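Local coordinates for trigger factor (Thermotoga maritima, PDB 2NSC), which probably acts as a ribosome-bound chaperone that keeps newly made proteins in an open conformation and as a peptidyl-prolyl cis-trans isomerase, at residues Glu28-Ile41 / Gly47-Gly59. Numbering follows the deposited sequence.
Sequences EDKAVRYLNQRVEI and GRIPKNVLKMKLG
The carboxamide of Asn36 grips the backbone of Ile49 at two points, a worked example of one side chain holding a loop residue by both its N-H and its carbonyl. Its ND2 donates to Ile49 O (2.9 Å), nearly straight at 167° and on a lone pair in the carbonyl plane, while OD1 accepts from Ile49 N (2.9 Å), the donor tilted 27° from the amide's carbonyl plane. A water links OD1 to Gly47 N and Val39 O. With an alanine at Asn36, the N-H and carbonyl of Ile49 would probably lose both these partners, and the loop before helix 51-58 would be freer to shift. All this lies in the N-terminal, ribosome-binding domain of trigger factor, where the axes of segments 28-36 and 51-58, joined by a loop, lie 81° apart. Apolar side chains fill the angle between them: Leu54 CD1 rests against Val32 CG1 (4.0 Å), and Leu35 and Leu58 meet tip to tip through their CD1 atoms. Nearer the loop, Ile49 CD1 touches Val39 CG2 (3.8 Å) and Ile41, with Phe44 also against Ile49. At the Glu28 end, Lys55 NZ meets Glu28 OE2 in a salt bridge, and Lys51, bent at chi3 after its chain passes Val32 CG2, sends NZ weakly to Asp29 OD1 (3.4 Å).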
ATOM      1  N   GLU A  28      -2.808   5.451  -2.789  1.00 20.67           N
ATOM      2  CA  GLU A  28      -2.258   6.679  -2.210  1.00 21.40           C
ATOM      3  C   GLU A  28      -3.255   7.831  -2.328  1.00 20.88           C
ATOM      4  O   GLU A  28      -3.449   8.564  -1.374  1.00 20.45           O
ATOM      5  CB  GLU A  28      -0.933   7.057  -2.875  1.00 21.30           C
ATOM      6  CG  GLU A  28       0.212   6.088  -2.572  1.00 23.44           C
ATOM      7  CD  GLU A  28       1.544   6.528  -3.180  1.00 23.86           C
ATOM      8  OE1 GLU A  28       1.857   6.132  -4.310  1.00 29.30           O
ATOM      9  OE2 GLU A  28       2.295   7.261  -2.533  1.00 26.89           O
ATOM     10  N   ASP A  29      -3.890   7.974  -3.499  1.00 20.85           N
ATOM     11  CA  ASP A  29      -4.922   8.993  -3.735  1.00 20.78           C
ATOM     12  C   ASP A  29      -6.140   8.820  -2.807  1.00 20.36           C
ATOM     13  O   ASP A  29      -6.702   9.806  -2.337  1.00 20.31           O
ATOM     14  CB  ASP A  29      -5.406   8.953  -5.193  1.00 21.12           C
ATOM     15  CG  ASP A  29      -4.404   9.542  -6.184  1.00 24.05           C
ATOM     16  OD1 ASP A  29      -3.489  10.286  -5.753  1.00 27.01           O
ATOM     17  OD2 ASP A  29      -4.552   9.279  -7.415  1.00 25.97           O
ATOM     18  N   LYS A  30      -6.577   7.580  -2.572  1.00 19.65           N
ATOM     19  CA  LYS A  30      -7.676   7.358  -1.645  1.00 19.29           C
ATOM     20  C   LYS A  30      -7.236   7.777  -0.249  1.00 19.89           C
ATOM     21  O   LYS A  30      -8.019   8.360   0.502  1.00 19.51           O
ATOM     22  CB  LYS A  30      -8.111   5.900  -1.619  1.00 19.16           C
ATOM     23  CG  LYS A  30      -8.732   5.382  -2.920  1.00 19.52           C
ATOM     24  CD  LYS A  30      -9.032   3.893  -2.825  1.00 18.93           C
ATOM     25  CE  LYS A  30      -9.414   3.326  -4.187  1.00 22.40           C
ATOM     26  NZ  LYS A  30      -9.826   1.887  -4.080  1.00 22.41           N
ATOM     27  N   ALA A  31      -5.981   7.478   0.094  1.00 19.59           N
ATOM     28  CA  ALA A  31      -5.426   7.835   1.399  1.00 20.14           C
ATOM     29  C   ALA A  31      -5.429   9.346   1.619  1.00 20.47           C
ATOM     30  O   ALA A  31      -5.786   9.820   2.694  1.00 20.99           O
ATOM     31  CB  ALA A  31      -4.005   7.269   1.550  1.00 20.03           C
ATOM     32  N   VAL A  32      -5.036  10.105   0.600  1.00 20.85           N
ATOM     33  CA  VAL A  32      -5.077  11.574   0.664  1.00 20.70           C
ATOM     34  C   VAL A  32      -6.516  12.062   0.882  1.00 21.03           C
ATOM     35  O   VAL A  32      -6.781  12.885   1.752  1.00 21.32           O
ATOM     36  CB  VAL A  32      -4.445  12.209  -0.616  1.00 20.41           C
ATOM     37  CG1 VAL A  32      -4.645  13.694  -0.644  1.00 19.42           C
ATOM     38  CG2 VAL A  32      -2.953  11.848  -0.722  1.00 19.62           C
ATOM     39  N   ARG A  33      -7.430  11.527   0.084  1.00 21.15           N
ATOM     40  CA  ARG A  33      -8.863  11.809   0.165  1.00 21.77           C
ATOM     41  C   ARG A  33      -9.404  11.544   1.573  1.00 21.51           C
ATOM     42  O   ARG A  33     -10.124  12.356   2.138  1.00 21.28           O
ATOM     43  CB  ARG A  33      -9.583  10.911  -0.849  1.00 21.45           C
ATOM     44  CG  ARG A  33     -10.985  11.326  -1.260  1.00 23.36           C
ATOM     45  CD  ARG A  33     -11.397  10.513  -2.501  1.00 22.86           C
ATOM     46  NE  ARG A  33     -10.520  10.882  -3.596  1.00 22.89           N
ATOM     47  CZ  ARG A  33     -10.003  10.058  -4.498  1.00 22.51           C
ATOM     48  NH1 ARG A  33     -10.255   8.746  -4.481  1.00 20.30           N
ATOM     49  NH2 ARG A  33      -9.213  10.577  -5.429  1.00 22.40           N
ATOM     50  N   TYR A  34      -9.045  10.391   2.128  1.00 21.57           N
ATOM     51  CA  TYR A  34      -9.534   9.959   3.431  1.00 21.39           C
ATOM     52  C   TYR A  34      -9.028  10.888   4.535  1.00 21.14           C
ATOM     53  O   TYR A  34      -9.775  11.287   5.426  1.00 20.78           O
ATOM     54  CB  TYR A  34      -9.046   8.528   3.680  1.00 21.33           C
ATOM     55  CG  TYR A  34      -9.375   7.988   5.044  1.00 21.88           C
ATOM     56  CD1 TYR A  34     -10.605   7.366   5.291  1.00 22.60           C
ATOM     57  CD2 TYR A  34      -8.450   8.054   6.080  1.00 21.40           C
ATOM     58  CE1 TYR A  34     -10.919   6.852   6.555  1.00 22.31           C
ATOM     59  CE2 TYR A  34      -8.756   7.537   7.342  1.00 22.20           C
ATOM     60  CZ  TYR A  34      -9.993   6.947   7.572  1.00 21.68           C
ATOM     61  OH  TYR A  34     -10.302   6.444   8.820  1.00 23.68           O
ATOM     62  N   LEU A  35      -7.740  11.213   4.472  1.00 21.40           N
ATOM     63  CA  LEU A  35      -7.097  12.052   5.469  1.00 21.04           C
ATOM     64  C   LEU A  35      -7.619  13.483   5.439  1.00 22.00           C
ATOM     65  O   LEU A  35      -7.756  14.103   6.495  1.00 21.99           O
ATOM     66  CB  LEU A  35      -5.591  12.034   5.279  1.00 20.79           C
ATOM     67  CG  LEU A  35      -4.968  10.712   5.749  1.00 20.31           C
ATOM     68  CD1 LEU A  35      -3.553  10.547   5.206  1.00 19.50           C
ATOM     69  CD2 LEU A  35      -4.992  10.599   7.284  1.00 18.59           C
ATOM     70  N   ASN A  36      -7.923  13.993   4.243  1.00 22.26           N
ATOM     71  CA  ASN A  36      -8.382  15.372   4.078  1.00 23.49           C
ATOM     72  C   ASN A  36      -9.820  15.580   4.507  1.00 24.59           C
ATOM     73  O   ASN A  36     -10.251  16.722   4.714  1.00 25.76           O
ATOM     74  CB  ASN A  36      -8.193  15.846   2.636  1.00 23.34           C
ATOM     75  CG  ASN A  36      -6.926  16.652   2.447  1.00 22.71           C
ATOM     76  OD1 ASN A  36      -6.681  17.605   3.187  1.00 21.82           O
ATOM     77  ND2 ASN A  36      -6.117  16.289   1.440  1.00 20.07           N
ATOM     78  N   GLN A  37     -10.559  14.486   4.657  1.00 25.31           N
ATOM     79  CA  GLN A  37     -11.902  14.532   5.226  1.00 26.50           C
ATOM     80  C   GLN A  37     -11.874  14.538   6.767  1.00 26.54           C
ATOM     81  O   GLN A  37     -12.894  14.800   7.402  1.00 26.82           O
ATOM     82  CB  GLN A  37     -12.725  13.322   4.771  1.00 26.17           C
ATOM     83  CG  GLN A  37     -13.036  13.217   3.276  1.00 27.61           C
ATOM     84  CD  GLN A  37     -13.253  11.753   2.844  1.00 28.28           C
ATOM     85  OE1 GLN A  37     -12.989  10.815   3.613  1.00 31.11           O
ATOM     86  NE2 GLN A  37     -13.733  11.554   1.623  1.00 29.37           N
ATOM     87  N   ARG A  38     -10.717  14.249   7.359  1.00 26.72           N
ATOM     88  CA  ARG A  38     -10.629  13.934   8.785  1.00 27.19           C
ATOM     89  C   ARG A  38      -9.616  14.718   9.582  1.00 27.12           C
ATOM     90  O   ARG A  38      -9.685  14.723  10.806  1.00 26.99           O
ATOM     91  CB  ARG A  38     -10.297  12.463   8.973  1.00 27.24           C
ATOM     92  CG  ARG A  38     -11.453  11.560   8.728  1.00 29.86           C
ATOM     93  CD  ARG A  38     -11.057  10.092   8.833  1.00 30.86           C
ATOM     94  NE  ARG A  38     -12.238   9.234   8.693  1.00 32.48           N
ATOM     95  CZ  ARG A  38     -12.951   9.106   7.571  1.00 32.48           C
ATOM     96  NH1 ARG A  38     -12.620   9.779   6.465  1.00 28.87           N
ATOM     97  NH2 ARG A  38     -14.000   8.291   7.555  1.00 34.00           N
ATOM     98  N   VAL A  39      -8.636  15.311   8.912  1.00 27.26           N
ATOM     99  CA  VAL A  39      -7.649  16.126   9.608  1.00 28.03           C
ATOM    100  C   VAL A  39      -7.535  17.521   9.014  1.00 28.54           C
ATOM    101  O   VAL A  39      -7.646  17.700   7.808  1.00 28.13           O
ATOM    102  CB  VAL A  39      -6.251  15.458   9.689  1.00 28.03           C
ATOM    103  CG1 VAL A  39      -6.385  13.961   9.919  1.00 28.64           C
ATOM    104  CG2 VAL A  39      -5.448  15.719   8.440  1.00 27.83           C
ATOM    105  N   GLU A  40      -7.316  18.497   9.888  1.00 29.53           N
ATOM    106  CA  GLU A  40      -7.082  19.867   9.482  1.00 30.96           C
ATOM    107  C   GLU A  40      -5.795  20.361  10.122  1.00 30.84           C
ATOM    108  O   GLU A  40      -5.669  20.341  11.345  1.00 30.48           O
ATOM    109  CB  GLU A  40      -8.249  20.743   9.926  1.00 31.25           C
ATOM    110  CG  GLU A  40      -8.349  22.058   9.167  1.00 32.96           C
ATOM    111  CD  GLU A  40      -9.517  22.910   9.629  1.00 33.42           C
ATOM    112  OE1 GLU A  40     -10.685  22.566   9.318  1.00 35.95           O
ATOM    113  OE2 GLU A  40      -9.256  23.929  10.312  1.00 37.41           O
ATOM    114  N   ILE A  41      -4.838  20.796   9.299  1.00 31.31           N
ATOM    115  CA  ILE A  41      -3.533  21.244   9.813  1.00 31.90           C
ATOM    116  C   ILE A  41      -3.247  22.718   9.494  1.00 32.51           C
ATOM    117  O   ILE A  41      -3.704  23.229   8.463  1.00 32.41           O
ATOM    118  CB  ILE A  41      -2.368  20.350   9.334  1.00 31.78           C
ATOM    119  CG1 ILE A  41      -1.964  20.699   7.900  1.00 31.70           C
ATOM    120  CG2 ILE A  41      -2.693  18.852   9.543  1.00 31.37           C
ATOM    121  CD1 ILE A  41      -0.723  19.959   7.412  1.00 32.86           C
ATOM    122  N   GLY A  47      -9.541  20.235   4.047  1.00 31.42           N
ATOM    123  CA  GLY A  47      -9.721  19.297   2.930  1.00 30.35           C
ATOM    124  C   GLY A  47      -8.809  19.573   1.738  1.00 29.97           C
ATOM    125  O   GLY A  47      -9.011  19.027   0.656  1.00 28.67           O
ATOM    126  N   ARG A  48      -7.798  20.421   1.930  1.00 29.70           N
ATOM    127  CA  ARG A  48      -6.955  20.822   0.804  1.00 30.08           C
ATOM    128  C   ARG A  48      -5.470  20.545   1.017  1.00 30.31           C
ATOM    129  O   ARG A  48      -4.625  21.164   0.365  1.00 30.81           O
ATOM    130  CB  ARG A  48      -7.169  22.313   0.455  1.00 30.03           C
ATOM    131  CG  ARG A  48      -8.639  22.763   0.299  1.00 29.83           C
ATOM    132  CD  ARG A  48      -9.308  22.225  -0.958  1.00 28.11           C
ATOM    133  NE  ARG A  48      -8.474  22.453  -2.133  1.00 29.41           N
ATOM    134  CZ  ARG A  48      -8.513  23.533  -2.912  1.00 27.44           C
ATOM    135  NH1 ARG A  48      -9.369  24.519  -2.681  1.00 26.08           N
ATOM    136  NH2 ARG A  48      -7.688  23.612  -3.946  1.00 27.15           N
ATOM    137  N   ILE A  49      -5.131  19.634   1.920  1.00 30.47           N
ATOM    138  CA  ILE A  49      -3.709  19.347   2.160  1.00 30.56           C
ATOM    139  C   ILE A  49      -3.132  18.567   0.960  1.00 30.78           C
ATOM    140  O   ILE A  49      -3.667  17.525   0.596  1.00 30.84           O
ATOM    141  CB  ILE A  49      -3.468  18.575   3.484  1.00 30.65           C
ATOM    142  CG1 ILE A  49      -4.205  19.235   4.662  1.00 30.34           C
ATOM    143  CG2 ILE A  49      -1.967  18.473   3.768  1.00 30.22           C
ATOM    144  CD1 ILE A  49      -4.351  18.341   5.905  1.00 29.42           C
ATOM    145  N   PRO A  50      -2.058  19.083   0.327  1.00 31.01           N
ATOM    146  CA  PRO A  50      -1.434  18.327  -0.773  1.00 31.58           C
ATOM    147  C   PRO A  50      -0.893  16.951  -0.340  1.00 31.84           C
ATOM    148  O   PRO A  50      -0.482  16.792   0.817  1.00 31.60           O
ATOM    149  CB  PRO A  50      -0.284  19.248  -1.232  1.00 31.27           C
ATOM    150  CG  PRO A  50      -0.681  20.616  -0.772  1.00 31.24           C
ATOM    151  CD  PRO A  50      -1.383  20.373   0.541  1.00 31.01           C
ATOM    152  N   LYS A  51      -0.909  15.982  -1.262  1.00 32.53           N
ATOM    153  CA  LYS A  51      -0.354  14.631  -1.033  1.00 33.62           C
ATOM    154  C   LYS A  51       1.074  14.641  -0.458  1.00 33.91           C
ATOM    155  O   LYS A  51       1.371  13.908   0.488  1.00 33.92           O
ATOM    156  CB  LYS A  51      -0.418  13.772  -2.317  1.00 33.50           C
ATOM    157  CG  LYS A  51       0.316  12.416  -2.203  1.00 34.04           C
ATOM    158  CD  LYS A  51      -0.187  11.351  -3.173  1.00 34.42           C
ATOM    159  CE  LYS A  51       0.199  11.644  -4.602  1.00 36.65           C
ATOM    160  NZ  LYS A  51      -0.150  10.498  -5.503  1.00 38.72           N
ATOM    161  N   ASN A  52       1.940  15.474  -1.031  1.00 34.62           N
ATOM    162  CA  ASN A  52       3.341  15.599  -0.607  1.00 35.63           C
ATOM    163  C   ASN A  52       3.536  16.012   0.840  1.00 35.66           C
ATOM    164  O   ASN A  52       4.518  15.630   1.489  1.00 35.69           O
ATOM    165  CB  ASN A  52       4.059  16.604  -1.505  1.00 35.86           C
ATOM    166  CG  ASN A  52       4.274  16.071  -2.892  1.00 37.85           C
ATOM    167  OD1 ASN A  52       4.390  14.849  -3.090  1.00 40.89           O
ATOM    168  ND2 ASN A  52       4.326  16.975  -3.872  1.00 39.69           N
ATOM    169  N   VAL A  53       2.603  16.820   1.320  1.00 35.97           N
ATOM    170  CA  VAL A  53       2.633  17.344   2.669  1.00 36.44           C
ATOM    171  C   VAL A  53       2.237  16.224   3.624  1.00 36.96           C
ATOM    172  O   VAL A  53       2.899  16.001   4.636  1.00 37.35           O
ATOM    173  CB  VAL A  53       1.697  18.556   2.793  1.00 36.26           C
ATOM    174  CG1 VAL A  53       1.736  19.146   4.202  1.00 36.34           C
ATOM    175  CG2 VAL A  53       2.086  19.613   1.755  1.00 36.63           C
ATOM    176  N   LEU A  54       1.182  15.493   3.279  1.00 37.34           N
ATOM    177  CA  LEU A  54       0.755  14.355   4.089  1.00 37.45           C
ATOM    178  C   LEU A  54       1.869  13.308   4.236  1.00 37.81           C
ATOM    179  O   LEU A  54       2.188  12.887   5.353  1.00 38.10           O
ATOM    180  CB  LEU A  54      -0.532  13.751   3.532  1.00 37.29           C
ATOM    181  CG  LEU A  54      -1.779  14.622   3.723  1.00 36.82           C
ATOM    182  CD1 LEU A  54      -2.922  14.083   2.910  1.00 35.43           C
ATOM    183  CD2 LEU A  54      -2.182  14.718   5.189  1.00 35.87           C
ATOM    184  N   LYS A  55       2.487  12.933   3.120  1.00 38.03           N
ATOM    185  CA  LYS A  55       3.591  11.974   3.122  1.00 38.43           C
ATOM    186  C   LYS A  55       4.745  12.429   4.001  1.00 39.40           C
ATOM    187  O   LYS A  55       5.409  11.595   4.621  1.00 39.67           O
ATOM    188  CB  LYS A  55       4.084  11.719   1.700  1.00 38.23           C
ATOM    189  CG  LYS A  55       2.961  11.328   0.758  1.00 37.75           C
ATOM    190  CD  LYS A  55       3.444  10.950  -0.619  1.00 36.89           C
ATOM    191  CE  LYS A  55       3.745   9.472  -0.718  1.00 37.22           C
ATOM    192  NZ  LYS A  55       3.950   9.096  -2.144  1.00 37.09           N
ATOM    193  N   MET A  56       4.979  13.745   4.051  1.00 40.15           N
ATOM    194  CA  MET A  56       6.072  14.335   4.849  1.00 41.27           C
ATOM    195  C   MET A  56       5.767  14.355   6.358  1.00 40.71           C
ATOM    196  O   MET A  56       6.589  13.916   7.169  1.00 40.53           O
ATOM    197  CB  MET A  56       6.411  15.743   4.341  1.00 41.13           C
ATOM    198  CG  MET A  56       7.534  16.423   5.094  1.00 42.30           C
ATOM    199  SD  MET A  56       7.623  18.194   4.770  1.00 43.71           S
ATOM    200  CE  MET A  56       6.161  18.788   5.635  1.00 43.39           C
ATOM    201  N   LYS A  57       4.585  14.865   6.710  1.00 40.49           N
ATOM    202  CA  LYS A  57       4.091  14.875   8.090  1.00 40.39           C
ATOM    203  C   LYS A  57       4.006  13.464   8.684  1.00 39.87           C
ATOM    204  O   LYS A  57       4.606  13.179   9.727  1.00 39.72           O
ATOM    205  CB  LYS A  57       2.697  15.525   8.160  1.00 40.79           C
ATOM    206  CG  LYS A  57       2.610  16.959   7.652  1.00 41.90           C
ATOM    207  CD  LYS A  57       3.364  17.905   8.541  1.00 44.58           C
ATOM    208  CE  LYS A  57       3.327  19.313   7.997  1.00 45.71           C
ATOM    209  NZ  LYS A  57       3.743  20.274   9.050  1.00 45.93           N
ATOM    210  N   LEU A  58       3.263  12.595   7.996  1.00 38.93           N
ATOM    211  CA  LEU A  58       2.999  11.230   8.450  1.00 38.17           C
ATOM    212  C   LEU A  58       4.195  10.288   8.360  1.00 37.46           C
ATOM    213  O   LEU A  58       4.292   9.351   9.145  1.00 37.51           O
ATOM    214  CB  LEU A  58       1.831  10.615   7.671  1.00 38.30           C
ATOM    215  CG  LEU A  58       0.496  11.364   7.615  1.00 38.63           C
ATOM    216  CD1 LEU A  58      -0.609  10.439   7.159  1.00 39.08           C
ATOM    217  CD2 LEU A  58       0.157  11.973   8.953  1.00 40.39           C
ATOM    218  N   GLY A  59       5.081  10.522   7.395  1.00 36.71           N
ATOM    219  CA  GLY A  59       6.249   9.668   7.187  1.00 35.91           C
ATOM    220  C   GLY A  59       5.834   8.250   6.860  1.00 35.28           C
ATOM    221  O   GLY A  59       5.003   8.030   5.966  1.00 35.04           O
TER
HETATM  222  O   HOH W   1      -7.347  19.005   5.500  1.00 22.34           O